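Local structure of protein-tyrosine-phosphatase (Shewanella sp., 2Z72) at residues His120-Val125 / Gln164-Ala169. The protein probably removes phosphate from phosphotyrosine in proteins, as a cold-active, zinc-containing phosphatase of the calcineurin-like phosphoesterase family. Sequence-based numbering, arbitrary orientation. Where two conformers were deposited one is given.
Sequences HQVNEV and QRYDIA
Tyr166 OH sits at the first turn of helix 122-138, where it accepts a hydrogen bond from Val122 N (3.0 Å, 152° at the hydrogen) and bonds a water at 2.7 Å. That water, lying in the plane of the phenol ring at its edge, also takes the N-H of Asn123 (3.1 Å from Asn123 N) and probably donates to Glu124 OE1. The phenol thus meets two successive amides of the N-terminal turn, one directly and one through water. His120 O lies 3.1 Å from Tyr166 OH and 2.9 Å from Arg165 NH1. Arg165 CG, set between its own N and carbonyl carbon (chi1 73°), lies over the centre of the Tyr166 ring, while its CD packs against His120 CB. A second water accepts from Arg165 NH1 and probably donates to Glu124 OE2; Arg165 NH2 forms a salt bridge with Glu7. The apolar part includes Val122 CG2 against Tyr166 CE1 (4.0 Å). Beside the ring, Asn123 holds its amide nearly perpendicular to it (82°) and bonds Tyr181 and Asp9. The contact therefore joins His120 and the N-terminal end of helix 122-138 to Arg165 and Tyr166, and first-turn amides, which lack an in-helix acceptor, are satisfied by a side-chain hydroxyl and a water.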
loop_
_atom_site.group_PDB
_atom_site.type_symbol
_atom_site.label_atom_id
_atom_site.label_comp_id
_atom_site.label_asym_id
_atom_site.label_seq_id
_atom_site.Cartn_x
_atom_site.Cartn_y
_atom_site.Cartn_z
ATOM N N HIS A 120 -6.705 -6.592 -12.238
ATOM C CA HIS A 120 -5.974 -7.101 -13.370
ATOM C C HIS A 120 -4.716 -6.365 -13.744
ATOM O O HIS A 120 -4.069 -6.746 -14.718
ATOM C CB HIS A 120 -6.911 -7.163 -14.607
ATOM C CG HIS A 120 -7.367 -5.832 -15.068
ATOM N ND1 HIS A 120 -8.150 -4.935 -14.370
ATOM C CD2 HIS A 120 -7.051 -5.205 -16.216
ATOM C CE1 HIS A 120 -8.343 -3.810 -15.066
ATOM N NE2 HIS A 120 -7.668 -3.965 -16.189
ATOM N N GLN A 121 -4.361 -5.327 -12.986
ATOM C CA GLN A 121 -3.205 -4.492 -13.275
ATOM C C GLN A 121 -2.312 -4.387 -12.065
ATOM O O GLN A 121 -1.729 -3.331 -11.745
ATOM C CB GLN A 121 -3.597 -3.076 -13.731
ATOM C CG GLN A 121 -4.592 -3.005 -14.890
ATOM C CD GLN A 121 -4.924 -1.561 -15.256
ATOM O OE1 GLN A 121 -5.643 -0.900 -14.523
ATOM N NE2 GLN A 121 -4.324 -1.110 -16.339
ATOM N N VAL A 122 -2.091 -5.526 -11.386
ATOM C CA VAL A 122 -1.281 -5.515 -10.148
ATOM C C VAL A 122 0.116 -5.069 -10.393
ATOM O O VAL A 122 0.666 -4.239 -9.643
ATOM C CB VAL A 122 -1.380 -6.865 -9.443
ATOM C CG1 VAL A 122 -0.426 -6.931 -8.260
ATOM C CG2 VAL A 122 -2.799 -7.185 -8.990
ATOM N N ASN A 123 0.832 -5.621 -11.375
ATOM C CA ASN A 123 2.198 -5.229 -11.591
ATOM C C ASN A 123 2.337 -3.809 -12.067
ATOM O O ASN A 123 3.357 -3.155 -11.748
ATOM C CB ASN A 123 2.920 -6.216 -12.502
ATOM C CG ASN A 123 3.158 -7.528 -11.792
ATOM O OD1 ASN A 123 3.707 -7.550 -10.697
ATOM N ND2 ASN A 123 2.739 -8.655 -12.403
ATOM N N GLU A 124 1.402 -3.288 -12.824
ATOM C CA GLU A 124 1.386 -1.889 -13.206
ATOM C C GLU A 124 1.360 -1.026 -11.941
ATOM O O GLU A 124 2.093 -0.056 -11.853
ATOM C CB GLU A 124 0.210 -1.567 -14.110
ATOM C CG GLU A 124 0.288 -2.227 -15.500
ATOM C CD GLU A 124 0.046 -3.694 -15.588
ATOM O OE1 GLU A 124 -0.445 -4.361 -14.661
ATOM O OE2 GLU A 124 0.407 -4.238 -16.693
ATOM N N VAL A 125 0.489 -1.343 -11.000
ATOM C CA VAL A 125 0.448 -0.595 -9.755
ATOM C C VAL A 125 1.732 -0.714 -9.007
ATOM O O VAL A 125 2.289 0.300 -8.505
ATOM C CB VAL A 125 -0.747 -0.998 -8.872
ATOM C CG1 VAL A 125 -0.712 -0.154 -7.595
ATOM C CG2 VAL A 125 -2.064 -0.785 -9.594
ATOM N N GLN A 164 -7.501 -14.470 -11.848
ATOM C CA GLN A 164 -7.221 -15.679 -12.654
ATOM C C GLN A 164 -6.201 -15.509 -13.669
ATOM O O GLN A 164 -5.459 -16.384 -14.120
ATOM C CB GLN A 164 -8.556 -16.021 -13.338
ATOM C CG GLN A 164 -8.518 -17.316 -14.151
ATOM C CD GLN A 164 -9.881 -17.564 -14.737
ATOM O OE1 GLN A 164 -10.383 -16.673 -15.486
ATOM N NE2 GLN A 164 -10.507 -18.682 -14.498
ATOM N N ARG A 165 -5.964 -14.373 -14.225
ATOM C CA ARG A 165 -5.047 -13.971 -15.294
ATOM C C ARG A 165 -3.624 -14.305 -14.879
ATOM O O ARG A 165 -2.781 -14.540 -15.754
ATOM C CB ARG A 165 -5.060 -12.536 -15.815
ATOM C CG ARG A 165 -4.461 -11.452 -14.886
ATOM C CD ARG A 165 -4.764 -10.043 -15.388
ATOM N NE ARG A 165 -4.089 -9.871 -16.670
ATOM C CZ ARG A 165 -2.935 -9.291 -16.896
ATOM N NH1 ARG A 165 -2.254 -8.651 -15.966
ATOM N NH2 ARG A 165 -2.430 -9.339 -18.144
ATOM N N TYR A 166 -3.335 -14.291 -13.581
ATOM C CA TYR A 166 -1.972 -14.507 -13.103
ATOM C C TYR A 166 -1.597 -15.972 -13.146
ATOM O O TYR A 166 -0.443 -16.325 -12.900
ATOM C CB TYR A 166 -1.737 -13.856 -11.710
ATOM C CG TYR A 166 -1.887 -12.332 -11.899
ATOM C CD1 TYR A 166 -2.921 -11.611 -11.335
ATOM C CD2 TYR A 166 -0.966 -11.637 -12.712
ATOM C CE1 TYR A 166 -3.003 -10.245 -11.552
ATOM C CE2 TYR A 166 -1.091 -10.280 -12.947
ATOM C CZ TYR A 166 -2.119 -9.571 -12.367
ATOM O OH TYR A 166 -2.283 -8.243 -12.605
ATOM N N ASP A 167 -2.559 -16.816 -13.523
ATOM C CA ASP A 167 -2.166 -18.231 -13.752
ATOM C C ASP A 167 -1.216 -18.373 -14.958
ATOM O O ASP A 167 -0.492 -19.350 -15.042
ATOM C CB ASP A 167 -3.418 -19.120 -13.979
ATOM C CG ASP A 167 -4.319 -19.332 -12.832
ATOM O OD1 ASP A 167 -5.407 -19.944 -12.983
ATOM O OD2 ASP A 167 -3.966 -18.917 -11.703
ATOM N N ILE A 168 -1.264 -17.444 -15.896
ATOM C CA ILE A 168 -0.333 -17.479 -17.006
ATOM C C ILE A 168 1.081 -17.322 -16.481
ATOM O O ILE A 168 2.002 -18.120 -16.731
ATOM C CB ILE A 168 -0.686 -16.440 -18.107
ATOM C CG1 ILE A 168 -2.067 -16.638 -18.739
ATOM C CG2 ILE A 168 0.410 -16.439 -19.181
ATOM C CD1 ILE A 168 -2.185 -17.985 -19.420
ATOM N N ALA A 169 1.325 -16.285 -15.660
ATOM C CA ALA A 169 2.657 -16.045 -15.119
ATOM C C ALA A 169 3.096 -17.211 -14.259
ATOM O O ALA A 169 4.260 -17.637 -14.362
ATOM C CB ALA A 169 2.652 -14.753 -14.324
HETATM O O HOH W 1 -0.239 -6.979 -13.933
HETATM O O HOH W 2 -0.708 -6.542 -17.290
#